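Local coordinates for DNA repair protein RecO (Deinococcus radiodurans, PDB 1U5K) that is probably involved in DNA repair and in recombination by the RecF pathway, and carries a bound zinc ion, at residues 28-33 with 108-113; 93-98 with 232-237; 128-134 with 211-215; 135-139 with 193-198; 159-163 with 187-191. All coordinates share one frame; numbering follows the deposited sequence.

Interaction 1 (28-33 with 108-113)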
# COMPACT_ATOMS: atom_id res chain seq x y z
N LEU A 28 13.60 -13.16 3.87
CA LEU A 28 14.91 -12.69 3.46
C LEU A 28 15.95 -13.60 4.08
O LEU A 28 15.92 -13.87 5.28
CB LEU A 28 15.08 -11.23 3.86
CG LEU A 28 14.09 -10.26 3.22
CD1 LEU A 28 14.45 -8.89 3.74
CD2 LEU A 28 14.07 -10.34 1.71
N THR A 29 16.86 -14.08 3.24
CA THR A 29 17.92 -15.03 3.58
C THR A 29 19.28 -14.63 3.01
O THR A 29 19.33 -13.86 2.04
CB THR A 29 17.61 -16.45 3.07
OG1 THR A 29 17.99 -16.62 1.69
CG2 THR A 29 16.13 -16.73 3.14
N PRO A 30 20.36 -15.18 3.56
CA PRO A 30 21.70 -14.87 3.05
C PRO A 30 21.91 -15.29 1.60
O PRO A 30 22.79 -14.72 0.96
CB PRO A 30 22.64 -15.57 4.03
CG PRO A 30 21.85 -16.58 4.74
CD PRO A 30 20.41 -16.09 4.72
N GLN A 31 21.07 -16.18 1.08
CA GLN A 31 21.13 -16.56 -0.32
C GLN A 31 20.07 -15.92 -1.22
O GLN A 31 19.90 -16.33 -2.37
CB GLN A 31 21.01 -18.08 -0.45
CG GLN A 31 21.96 -18.84 0.47
CD GLN A 31 21.90 -20.35 0.22
OE1 GLN A 31 21.38 -21.13 1.03
NE2 GLN A 31 22.42 -20.76 -0.92
N GLY A 32 19.35 -14.92 -0.73
CA GLY A 32 18.38 -14.22 -1.55
C GLY A 32 17.00 -14.23 -0.92
O GLY A 32 16.78 -14.77 0.16
N LYS A 33 16.07 -13.60 -1.63
CA LYS A 33 14.68 -13.61 -1.23
C LYS A 33 14.08 -14.98 -1.52
O LYS A 33 14.40 -15.54 -2.56
CB LYS A 33 13.91 -12.58 -2.05
CG LYS A 33 14.16 -11.10 -1.80
CD LYS A 33 13.18 -10.35 -2.69
CE LYS A 33 13.61 -8.96 -3.06
NZ LYS A 33 12.46 -8.05 -3.35
N PHE A 108 19.53 -9.35 -3.62
CA PHE A 108 19.62 -9.52 -2.18
C PHE A 108 20.72 -10.45 -1.68
O PHE A 108 20.56 -11.66 -1.63
CB PHE A 108 18.29 -9.92 -1.54
CG PHE A 108 18.23 -9.63 -0.06
CD1 PHE A 108 18.01 -8.35 0.41
CD2 PHE A 108 18.42 -10.63 0.86
CE1 PHE A 108 17.95 -8.10 1.78
CE2 PHE A 108 18.35 -10.41 2.22
CZ PHE A 108 18.11 -9.13 2.69
N SER A 109 21.83 -9.85 -1.28
CA SER A 109 23.08 -10.55 -1.00
C SER A 109 23.20 -10.93 0.46
O SER A 109 22.40 -10.50 1.30
CB SER A 109 24.25 -9.61 -1.32
OG SER A 109 24.14 -8.41 -0.57
N GLU A 110 24.22 -11.71 0.78
CA GLU A 110 24.49 -12.04 2.17
C GLU A 110 24.74 -10.80 3.02
O GLU A 110 24.31 -10.73 4.17
CB GLU A 110 25.66 -13.02 2.31
CG GLU A 110 25.91 -13.38 3.77
CD GLU A 110 26.77 -14.61 4.01
OE1 GLU A 110 27.41 -15.10 3.06
OE2 GLU A 110 26.82 -15.07 5.17
N GLN A 111 25.44 -9.81 2.47
CA GLN A 111 25.75 -8.58 3.19
C GLN A 111 24.45 -7.84 3.52
O GLN A 111 24.28 -7.32 4.62
CB GLN A 111 26.69 -7.70 2.36
CG GLN A 111 28.09 -8.25 2.17
CD GLN A 111 28.25 -9.33 1.12
OE1 GLN A 111 27.35 -9.60 0.31
NE2 GLN A 111 29.41 -9.96 1.12
N ALA A 112 23.51 -7.87 2.59
CA ALA A 112 22.21 -7.26 2.75
C ALA A 112 21.43 -7.99 3.83
O ALA A 112 20.87 -7.34 4.70
CB ALA A 112 21.45 -7.23 1.42
N PHE A 113 21.46 -9.32 3.81
CA PHE A 113 20.82 -10.11 4.84
C PHE A 113 21.34 -9.73 6.23
O PHE A 113 20.56 -9.50 7.16
CB PHE A 113 20.96 -11.63 4.66
CG PHE A 113 20.38 -12.40 5.82
CD1 PHE A 113 19.01 -12.55 5.94
CD2 PHE A 113 21.19 -12.84 6.86
CE1 PHE A 113 18.46 -13.16 7.04
CE2 PHE A 113 20.65 -13.46 7.97
CZ PHE A 113 19.29 -13.62 8.06
O HOH W 1 22.22 -13.74 -1.64

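Interaction 2 (93-98 with 232-237)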
# COMPACT_ATOMS: atom_id res chain seq x y z
N HIS A 93 8.45 -3.55 10.79
CA HIS A 93 7.57 -3.71 9.64
C HIS A 93 7.99 -2.81 8.47
O HIS A 93 8.02 -3.26 7.33
CB HIS A 93 6.17 -3.39 10.12
CG HIS A 93 5.05 -3.79 9.21
ND1 HIS A 93 5.14 -4.83 8.31
CD2 HIS A 93 3.79 -3.32 9.12
CE1 HIS A 93 3.98 -4.97 7.69
NE2 HIS A 93 3.16 -4.05 8.14
N LEU A 94 8.35 -1.57 8.77
CA LEU A 94 8.95 -0.69 7.78
C LEU A 94 10.21 -1.29 7.16
O LEU A 94 10.34 -1.30 5.94
CB LEU A 94 9.20 0.69 8.38
CG LEU A 94 9.97 1.73 7.56
CD1 LEU A 94 9.31 1.96 6.22
CD2 LEU A 94 10.03 3.01 8.36
N MET A 95 11.15 -1.77 7.97
CA MET A 95 12.40 -2.32 7.42
C MET A 95 12.06 -3.48 6.49
O MET A 95 12.68 -3.59 5.44
CB MET A 95 13.35 -2.81 8.50
CG MET A 95 13.82 -1.66 9.38
SD MET A 95 14.77 -0.40 8.53
CE MET A 95 13.55 0.66 7.94
N ALA A 96 11.11 -4.32 6.89
CA ALA A 96 10.75 -5.50 6.12
C ALA A 96 10.24 -5.13 4.72
O ALA A 96 10.74 -5.64 3.72
CB ALA A 96 9.77 -6.36 6.86
N GLU A 97 9.25 -4.24 4.67
CA GLU A 97 8.63 -3.86 3.40
C GLU A 97 9.59 -2.99 2.57
O GLU A 97 9.68 -3.09 1.35
CB GLU A 97 7.27 -3.20 3.64
CG GLU A 97 6.20 -4.15 4.17
CD GLU A 97 5.70 -5.15 3.14
OE1 GLU A 97 6.03 -5.05 1.93
OE2 GLU A 97 4.94 -6.05 3.53
N PHE A 98 10.40 -2.19 3.25
CA PHE A 98 11.36 -1.34 2.56
C PHE A 98 12.42 -2.21 1.90
O PHE A 98 12.73 -2.03 0.71
CB PHE A 98 12.05 -0.37 3.53
CG PHE A 98 13.19 0.38 2.92
CD1 PHE A 98 12.98 1.48 2.10
CD2 PHE A 98 14.49 -0.01 3.17
CE1 PHE A 98 14.07 2.18 1.55
CE2 PHE A 98 15.57 0.69 2.65
CZ PHE A 98 15.35 1.76 1.81
N TRP A 232 5.64 0.39 0.93
CA TRP A 232 6.34 0.55 2.19
C TRP A 232 6.25 1.97 2.73
O TRP A 232 6.43 2.20 3.92
CB TRP A 232 7.81 0.16 2.02
CG TRP A 232 8.59 1.02 1.09
CD1 TRP A 232 8.78 0.80 -0.23
CD2 TRP A 232 9.29 2.23 1.42
NE1 TRP A 232 9.53 1.82 -0.77
CE2 TRP A 232 9.87 2.70 0.23
CE3 TRP A 232 9.49 2.96 2.59
CZ2 TRP A 232 10.65 3.86 0.18
CZ3 TRP A 232 10.26 4.12 2.54
CH2 TRP A 232 10.81 4.57 1.34
N ARG A 233 5.94 2.93 1.86
CA ARG A 233 5.73 4.30 2.31
C ARG A 233 4.52 4.53 3.22
O ARG A 233 4.52 5.49 3.97
CB ARG A 233 5.64 5.24 1.12
CG ARG A 233 6.96 5.37 0.40
CD ARG A 233 6.82 5.25 -1.07
NE ARG A 233 6.18 6.40 -1.66
CZ ARG A 233 5.23 6.36 -2.60
NH1 ARG A 233 4.68 5.25 -3.07
NH2 ARG A 233 4.79 7.52 -3.06
N GLN A 234 3.59 3.59 3.24
CA GLN A 234 2.53 3.53 4.25
C GLN A 234 3.07 3.47 5.69
O GLN A 234 2.41 3.88 6.65
CB GLN A 234 1.68 2.30 3.97
CG GLN A 234 0.89 2.35 2.69
CD GLN A 234 0.01 3.59 2.66
OE1 GLN A 234 -0.89 3.75 3.50
NE2 GLN A 234 0.32 4.50 1.76
N LEU A 235 4.28 2.95 5.85
CA LEU A 235 4.86 2.79 7.17
C LEU A 235 5.86 3.85 7.62
O LEU A 235 6.37 3.77 8.74
CB LEU A 235 5.49 1.40 7.27
CG LEU A 235 4.54 0.26 6.92
CD1 LEU A 235 5.28 -1.06 6.90
CD2 LEU A 235 3.29 0.21 7.80
N VAL A 236 6.15 4.84 6.77
CA VAL A 236 7.07 5.90 7.17
C VAL A 236 6.38 6.75 8.24
O VAL A 236 5.18 6.98 8.11
CB VAL A 236 7.47 6.71 5.93
CG1 VAL A 236 8.29 7.94 6.31
CG2 VAL A 236 8.28 5.84 4.99
N PRO A 237 7.04 7.16 9.32
CA PRO A 237 6.35 7.93 10.37
C PRO A 237 5.55 9.09 9.79
O PRO A 237 6.09 9.84 8.98
CB PRO A 237 7.49 8.49 11.23
CG PRO A 237 8.62 7.52 11.04
CD PRO A 237 8.46 6.95 9.65

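Interaction 3 (128-134 with 211-215)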
# COMPACT_ATOMS: atom_id res chain seq x y z
N ASP A 128 16.02 4.34 20.46
CA ASP A 128 15.46 5.19 19.42
C ASP A 128 15.31 4.37 18.13
O ASP A 128 16.16 4.40 17.23
CB ASP A 128 16.41 6.37 19.25
CG ASP A 128 15.85 7.47 18.38
OD1 ASP A 128 14.83 7.28 17.69
OD2 ASP A 128 16.44 8.57 18.35
N PRO A 129 14.27 3.55 18.06
CA PRO A 129 14.10 2.69 16.89
C PRO A 129 13.86 3.46 15.60
O PRO A 129 14.33 2.95 14.59
CB PRO A 129 12.96 1.75 17.28
CG PRO A 129 12.24 2.48 18.30
CD PRO A 129 13.25 3.27 19.09
N GLU A 130 13.26 4.65 15.62
CA GLU A 130 13.15 5.45 14.41
C GLU A 130 14.54 5.70 13.83
O GLU A 130 14.74 5.60 12.62
CB GLU A 130 12.42 6.78 14.61
CG GLU A 130 12.27 7.51 13.28
CD GLU A 130 11.77 8.93 13.39
OE1 GLU A 130 11.87 9.47 14.51
OE2 GLU A 130 11.26 9.52 12.41
N TRP A 131 15.49 6.03 14.71
CA TRP A 131 16.83 6.37 14.27
C TRP A 131 17.54 5.13 13.71
O TRP A 131 18.28 5.22 12.72
CB TRP A 131 17.68 7.04 15.36
CG TRP A 131 18.99 7.52 14.82
CD1 TRP A 131 20.22 7.11 15.20
CD2 TRP A 131 19.20 8.48 13.78
NE1 TRP A 131 21.19 7.73 14.45
CE2 TRP A 131 20.59 8.60 13.58
CE3 TRP A 131 18.34 9.26 12.99
CZ2 TRP A 131 21.14 9.45 12.62
CZ3 TRP A 131 18.89 10.07 12.02
CH2 TRP A 131 20.28 10.18 11.87
N VAL A 132 17.33 3.98 14.33
CA VAL A 132 17.86 2.74 13.78
C VAL A 132 17.35 2.57 12.34
O VAL A 132 18.11 2.28 11.42
CB VAL A 132 17.50 1.52 14.64
CG1 VAL A 132 18.03 0.22 14.07
CG2 VAL A 132 18.07 1.66 16.06
N ALA A 133 16.05 2.77 12.14
CA ALA A 133 15.46 2.54 10.83
C ALA A 133 15.95 3.54 9.79
O ALA A 133 16.23 3.13 8.66
CB ALA A 133 13.93 2.54 10.91
N LEU A 134 16.09 4.82 10.14
CA LEU A 134 16.69 5.81 9.26
C LEU A 134 18.08 5.38 8.82
O LEU A 134 18.40 5.34 7.63
CB LEU A 134 16.73 7.22 9.85
CG LEU A 134 15.49 8.04 9.54
CD1 LEU A 134 15.52 9.30 10.37
CD2 LEU A 134 15.27 8.33 8.05
N ARG A 211 14.00 14.97 11.09
CA ARG A 211 13.86 13.65 10.51
C ARG A 211 12.87 13.56 9.35
O ARG A 211 13.16 12.82 8.41
CB ARG A 211 13.55 12.62 11.59
CG ARG A 211 14.72 12.36 12.50
CD ARG A 211 14.38 11.36 13.58
NE ARG A 211 15.43 11.36 14.59
CZ ARG A 211 15.52 10.53 15.62
NH1 ARG A 211 14.60 9.60 15.82
NH2 ARG A 211 16.57 10.62 16.43
N PRO A 212 11.74 14.26 9.37
CA PRO A 212 10.83 14.22 8.21
C PRO A 212 11.56 14.53 6.90
O PRO A 212 11.28 13.86 5.91
CB PRO A 212 9.74 15.24 8.59
CG PRO A 212 9.71 15.15 10.09
CD PRO A 212 11.17 15.05 10.47
N ALA A 213 12.50 15.47 6.90
CA ALA A 213 13.33 15.75 5.73
C ALA A 213 14.09 14.53 5.22
O ALA A 213 14.14 14.27 4.01
CB ALA A 213 14.29 16.87 6.03
N LEU A 214 14.67 13.78 6.15
CA LEU A 214 15.37 12.53 5.86
C LEU A 214 14.47 11.43 5.30
O LEU A 214 14.86 10.77 4.33
CB LEU A 214 16.12 12.03 7.08
CG LEU A 214 17.22 12.97 7.61
CD1 LEU A 214 17.87 12.37 8.84
CD2 LEU A 214 18.26 13.14 6.51
N TRP A 215 13.28 11.26 5.87
CA TRP A 215 12.33 10.29 5.37
C TRP A 215 11.88 10.68 3.98
O TRP A 215 11.75 9.83 3.11
CB TRP A 215 11.10 10.12 6.27
CG TRP A 215 11.38 9.33 7.49
CD1 TRP A 215 11.31 9.79 8.77
CD2 TRP A 215 11.82 7.96 7.56
NE1 TRP A 215 11.66 8.79 9.64
CE2 TRP A 215 11.97 7.65 8.93
CE3 TRP A 215 12.11 6.97 6.62
CZ2 TRP A 215 12.40 6.41 9.37
CZ3 TRP A 215 12.54 5.72 7.07
CH2 TRP A 215 12.71 5.46 8.43

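Interaction 4 (135-139 with 193-198)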
# COMPACT_ATOMS: atom_id res chain seq x y z
N VAL A 135 18.90 5.03 9.79
CA VAL A 135 20.29 4.69 9.54
C VAL A 135 20.42 3.46 8.66
O VAL A 135 21.18 3.46 7.70
CB VAL A 135 21.07 4.52 10.86
CG1 VAL A 135 22.41 3.89 10.62
CG2 VAL A 135 21.21 5.87 11.51
N MET A 136 19.63 2.44 8.97
CA MET A 136 19.72 1.14 8.32
C MET A 136 19.13 1.21 6.92
O MET A 136 19.68 0.65 5.97
CB MET A 136 18.99 0.10 9.17
CG MET A 136 19.68 -0.12 10.53
SD MET A 136 21.35 -0.73 10.36
CE MET A 136 21.05 -2.33 10.12
N SER A 137 18.03 1.94 6.77
CA SER A 137 17.45 2.12 5.45
C SER A 137 18.41 2.84 4.48
O SER A 137 18.64 2.38 3.34
CB SER A 137 16.01 2.62 5.61
OG SER A 137 16.04 4.01 5.83
N TYR A 138 19.09 3.89 4.93
CA TYR A 138 20.09 4.57 4.10
C TYR A 138 21.30 3.68 3.82
O TYR A 138 21.80 3.61 2.68
CB TYR A 138 20.50 5.91 4.70
CG TYR A 138 19.65 7.09 4.33
CD1 TYR A 138 18.46 7.33 4.99
CD2 TYR A 138 20.02 7.97 3.30
CE1 TYR A 138 17.67 8.41 4.63
CE2 TYR A 138 19.26 9.08 2.97
CZ TYR A 138 18.07 9.29 3.64
OH TYR A 138 17.25 10.36 3.37
N LYS A 139 21.74 2.95 4.83
CA LYS A 139 22.83 2.01 4.65
C LYS A 139 22.54 0.95 3.60
O LYS A 139 23.41 0.60 2.81
CB LYS A 139 23.25 1.34 5.96
CG LYS A 139 24.61 0.68 5.87
CD LYS A 139 25.79 1.61 6.11
CE LYS A 139 27.10 0.85 5.95
NZ LYS A 139 28.26 1.74 5.68
N ALA A 193 25.88 8.84 5.18
CA ALA A 193 25.11 7.76 5.79
C ALA A 193 25.38 6.42 5.09
O ALA A 193 25.46 5.39 5.75
CB ALA A 193 23.64 8.09 5.78
N VAL A 194 25.58 6.44 3.78
CA VAL A 194 25.87 5.21 3.06
C VAL A 194 27.23 4.57 3.41
O VAL A 194 27.31 3.34 3.52
CB VAL A 194 25.70 5.44 1.56
CG1 VAL A 194 26.21 4.25 0.74
CG2 VAL A 194 24.25 5.74 1.26
N ARG A 195 28.26 5.37 3.63
CA ARG A 195 29.63 4.90 3.86
C ARG A 195 29.95 4.68 5.33
O ARG A 195 30.63 3.72 5.71
CB ARG A 195 30.62 5.87 3.19
CG ARG A 195 32.03 5.95 3.77
CD ARG A 195 32.70 7.33 3.61
NE ARG A 195 33.43 7.72 4.82
CZ ARG A 195 33.04 8.59 5.74
NH1 ARG A 195 31.93 9.30 5.65
NH2 ARG A 195 33.83 8.80 6.79
N ARG A 196 29.44 5.56 6.19
CA ARG A 196 29.68 5.47 7.62
C ARG A 196 29.18 4.15 8.19
O ARG A 196 28.12 3.65 7.78
CB ARG A 196 28.88 6.55 8.31
CG ARG A 196 29.63 7.37 9.31
CD ARG A 196 28.86 8.62 9.65
NE ARG A 196 29.65 9.79 9.31
CZ ARG A 196 29.19 11.03 9.35
NH1 ARG A 196 27.93 11.25 9.67
NH2 ARG A 196 30.01 12.02 9.05
N THR A 197 29.92 3.61 9.15
CA THR A 197 29.44 2.43 9.85
C THR A 197 28.13 2.75 10.56
O THR A 197 27.89 3.89 10.98
CB THR A 197 30.47 1.91 10.87
OG1 THR A 197 30.65 2.90 11.88
CG2 THR A 197 31.83 1.71 10.23
N VAL A 198 27.27 1.75 10.71
CA VAL A 198 26.02 1.98 11.44
C VAL A 198 26.27 2.29 12.92
O VAL A 198 25.60 3.11 13.54
CB VAL A 198 24.97 0.87 11.19
CG1 VAL A 198 24.73 0.66 9.70
CG2 VAL A 198 25.35 -0.45 11.81
O HOH W 2 26.00 1.06 2.51

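Interaction 5 (159-163 with 187-191)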
# COMPACT_ATOMS: atom_id res chain seq x y z
N PRO A 159 29.82 21.07 -7.59
CA PRO A 159 30.29 20.32 -6.43
C PRO A 159 29.60 20.70 -5.12
O PRO A 159 29.26 21.86 -4.89
CB PRO A 159 31.81 20.55 -6.41
CG PRO A 159 32.11 21.48 -7.51
CD PRO A 159 30.87 21.85 -8.28
N ASP A 160 29.38 19.70 -4.28
CA ASP A 160 28.91 19.89 -2.92
C ASP A 160 27.57 20.61 -2.77
O ASP A 160 27.46 21.53 -1.97
CB ASP A 160 29.98 20.65 -2.14
CG ASP A 160 31.33 19.97 -2.23
OD1 ASP A 160 31.33 18.75 -2.04
OD2 ASP A 160 32.38 20.55 -2.55
N PRO A 161 26.52 20.14 -3.44
CA PRO A 161 25.19 20.74 -3.33
C PRO A 161 24.63 20.60 -1.92
O PRO A 161 24.85 19.59 -1.24
CB PRO A 161 24.36 19.92 -4.32
CG PRO A 161 25.01 18.59 -4.38
CD PRO A 161 26.49 18.88 -4.20
N GLU A 162 23.85 21.59 -1.49
CA GLU A 162 23.34 21.61 -0.13
C GLU A 162 21.81 21.63 -0.06
O GLU A 162 21.25 21.74 1.03
CB GLU A 162 23.88 22.84 0.58
CG GLU A 162 25.40 22.90 0.66
CD GLU A 162 25.90 24.05 1.52
OE1 GLU A 162 25.20 25.09 1.62
OE2 GLU A 162 26.98 23.90 2.13
N HIS A 163 21.15 21.55 -1.21
CA HIS A 163 19.71 21.77 -1.21
C HIS A 163 18.90 20.54 -1.61
O HIS A 163 19.40 19.69 -2.36
CB HIS A 163 19.32 22.92 -2.14
CG HIS A 163 19.94 24.24 -1.78
ND1 HIS A 163 19.18 25.35 -1.48
CD2 HIS A 163 21.24 24.64 -1.74
CE1 HIS A 163 19.98 26.37 -1.22
NE2 HIS A 163 21.23 25.97 -1.37
N LEU A 187 22.53 17.53 6.22
CA LEU A 187 23.49 17.43 5.14
C LEU A 187 24.57 16.42 5.44
O LEU A 187 24.99 15.64 4.59
CB LEU A 187 24.19 18.77 4.86
CG LEU A 187 23.69 19.60 3.68
CD1 LEU A 187 24.59 20.84 3.57
CD2 LEU A 187 23.64 18.76 2.41
N ASP A 188 25.02 16.45 6.69
CA ASP A 188 26.09 15.56 7.07
C ASP A 188 25.64 14.10 7.00
O ASP A 188 26.36 13.21 6.55
CB ASP A 188 26.60 15.95 8.46
CG ASP A 188 27.42 14.88 9.09
OD1 ASP A 188 26.82 14.20 9.95
OD2 ASP A 188 28.58 14.59 8.75
N PHE A 189 24.43 13.85 7.47
CA PHE A 189 23.84 12.53 7.35
C PHE A 189 23.73 12.09 5.90
O PHE A 189 24.21 11.02 5.52
CB PHE A 189 22.47 12.46 8.02
CG PHE A 189 21.85 11.09 7.94
CD1 PHE A 189 22.20 10.12 8.86
CD2 PHE A 189 20.98 10.78 6.91
CE1 PHE A 189 21.61 8.87 8.77
CE2 PHE A 189 20.42 9.52 6.81
CZ PHE A 189 20.71 8.59 7.76
N LEU A 190 23.10 12.93 5.08
CA LEU A 190 22.89 12.60 3.68
C LEU A 190 24.19 12.29 2.95
O LEU A 190 24.23 11.35 2.17
CB LEU A 190 22.11 13.72 3.00
CG LEU A 190 20.66 13.90 3.42
CD1 LEU A 190 20.07 15.06 2.69
CD2 LEU A 190 19.79 12.68 3.27
N ARG A 191 25.27 13.02 3.25
CA ARG A 191 26.54 12.87 2.56
C ARG A 191 27.34 11.65 2.96
O ARG A 191 28.15 11.14 2.19
CB ARG A 191 27.39 14.13 2.74
CG ARG A 191 26.88 15.35 2.01
CD ARG A 191 27.68 16.60 2.36
NE ARG A 191 27.37 17.74 1.52
CZ ARG A 191 27.60 19.01 1.85
NH1 ARG A 191 28.14 19.33 3.02
NH2 ARG A 191 27.31 19.97 0.99
O HOH W 3 26.90 17.60 -1.19
O HOH W 4 28.52 22.31 4.14

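Interaction 1 (28-33 with 108-113)
The rings of F108 and F113 pack against the type I β-turn that runs from T29 to G32 between strands 23-29 and 32-38, a hairpin of the N-terminal OB-fold, so the contact joins that domain to the start of helix 110-125. L28 lies crosswise to F108. Methyl CD2 of L28 sits over one face of the F108 ring, 4.2 Å from its centroid and 7° off the ring normal, while CB of A112, from the helix itself, lies over the opposite face. At the edge of the same ring, T29 O lies 3.6 Å from F108 CD2. P30 and F113 are arranged differently, running alongside each other in the same direction: P30 CD stands 3.9 Å from the centroid of the F113 ring, over its face. CG of F113 is anti to the backbone N (chi1 175°), which carries the ring back along the hairpin until its edge meets L28 O, 3.2 Å from F113 CE1.

The hairpin is braced from within, since G32 O accepts from both T29 N and T29 OG1. On the helix side S109 is the N-cap, its OG taking the N-H of A112. F103 meets the F108 ring edge-to-face, and K33 NZ makes a salt bridge with D100 and a hydrogen bond to the carbonyl of F103. No direct hydrogen bond links the two segments; a water donates to both P30 O and F108 O, and beside it G32 CA lies 3.4 Å from F108 O in a CA-H...O contact.

Interaction 2 (93-98 with 232-237)
W232 presents one face of its indole to F98 and the other to CG of its own neighbour R233, while CD1 of L94 approaches the indole edge, 3.8 Å from W232 CE3. The F98 ring is T-shaped to it: its edge, led by CD1, points at the six-membered ring, with centroids 4.9 Å apart and planes at 81°. The imidazole of H93 is covered on one face by L235 CD1, 3.7 Å from the ring centroid. CG of W232 lies between its backbone N and carbonyl carbon, and this chi1 of 65° turns the indole so that its face meets the F98 ring edge. L94 fills the middle, its CB 3.9 Å from L235 CB and its CD1 near V236 CG2.

The 3-10 segment 232-235 thus docks the chain beyond helix 211-225 against helix 86-102, in the helical part of the protein. The second subunit packs nearby, P81 of that chain on H93 and A84 on L235. Polar groups find partners outside the contact: the E97 carboxylate makes a salt bridge with R14, and W232 NE1 bonds to H230. The fit between the segments therefore probably rests on shape and burial of apolar surface, not on directional polar bonds.

Interaction 3 (128-134 with 211-215)
R211 is the donor that meets two acidic side chains at once, D128 and E130, in a salt-bridge network between helices 129-141 and 211-225. It grips D128 end-on, NH1 to OD1 at 3.0 Å and NH2 to OD2 at 2.8 Å, with carboxylate and guanidinium planes only 22° apart; OD1 is used through its syn lone pair. NH1 also gives a hydrogen to E130 OE1, 3.0 Å away, but here the carboxylate is turned 67° from the guanidinium and the donor comes from above its plane. NE donates to the carbonyl of V206, and NH2 has a further partner outside the two segments. CB and CE3 of W131 lie against one face of the guanidinium, which the ring of bonds at its edge holds in a fixed rotation.

E130 is a two-sided acceptor: its OE2 takes the indole N-H of W215, with NE1 2.9 Å away, on the anti side and nearly in the ring plane. D128 is similarly shared, since as N-cap of helix 129-141 its OD1 receives a weak bond from W131 N. W131 NE1 in turn donates to the carbonyl of S201. Beside this polar cluster CD2 of L134 sits over the W215 six-membered ring, 3.4 Å from its centroid.

The two helix segments run at 34° with axes 11.5 Å apart, a spacing bridged by these long side chains. Helix 86-102 covers W215 and A133 through L94, F91 and M95, and helix 184-192 packs on L214 through V186, F189 and L190.

Interaction 4 (135-139 with 193-198)
V135 opens the contact by setting CG1 4.0 Å from CB of V198, the first residue of helix 198-203. M136 starts out pointing away from the other segment, but bends at both chi2 and chi3, and this double fold brings SD back to 3.7 Å from V198 CG1; L115 and A118 of helix 110-125 also pack on it. Y138 gives its CB to the methyl of A193, 4.0 Å away, and its carbonyl O to V194 CG2. Its ring passes on into the helical bundle of the C-terminal region, where F189 meets it edge-to-face and the hydroxyl bonds to the carbonyl of L214. Helix 129-141 thereby holds the connection between helices 184-192 and 198-203.

K139 ends the segment. Its chi1 of -164° sets CG beside V198 CG1, 3.8 Å away, and the bend at chi2 (85°) then sends CD, CE and the ammonium among the carbonyls of the connection. There NZ donates to V194 O at 2.9 Å and to R196 O at 2.8 Å, in each case from above the carbonyl plane. A methionine here would probably leave these two carbonyls without their charged donor and the connection less firmly fixed to the helix. A water donates to both K139 O and V194 O, tying backbone to backbone. R196 sends its guanidinium off to a salt bridge with D188, and T197 caps helix 198-203 through OG1 to A200 N.

Interaction 5 (159-163 with 187-191)
The loop 159-163, irregular and with D160 in the left-handed region, passes alongside helix 184-192 without pairing to it, its nearest approach between CA atoms being 6.7 Å, from E162 to L187. L187 and R191, one turn apart on the helix, both face the loop. CD1 of L187 lies against CB and CG of E162, 3.7 Å from the latter, the two side chains lying crosswise. The same methyl covers part of one R191 guanidinium face, touching the aliphatic chain of E162 and the arginine alike.

R191 runs extended from CG to NE (chi2 174°, chi3 171°), which carries the guanidinium across to the loop. Its NH2 makes a weak bond of 3.3 Å to P161 O, met at the guanidinium edge. A water in the same plane accepts from NE and donates to P161 O, doubling the link. E162 OE2 stays 4.1 Å from R191 NH2, beyond a salt bridge, and a second water joins that oxygen to R191 NH1. With an alanine at E162, only CB would still meet L187 CD1, and the water on R191 NH1 is likely to lose its carboxylate partner.

CB of P161 points away from the helix, its side chain about 4 Å from that of the zinc ligand C153. The zinc-binding module is thus joined to the helix by waters, one weak direct bond and a small apolar contact, to which the E162 carboxylate would probably add modest electrostatic attraction.

In the fold
Interactions 2, 3 and 4 form a continuous block: M95 of interaction 2 packs on A133 of interaction 3, V236 and P237 on W215, and F98 on S137 of interaction 4. The centre of interaction 3 is about 11 Å from those of interactions 2 and 4. Interaction 5 joins the block through L190, which packs on L214, and through F189, which meets W131; its centre is about 17 Å from that of interaction 3. Its loop is the one beside the zinc, with the P161 side chain about 7 Å from the ion. Interaction 1 stands apart at the OB-fold end, touching none of the others, its centre about 30 Å from that of interaction 5. Along the chain, interactions 3, 4 and 5 are nested successively within interaction 2.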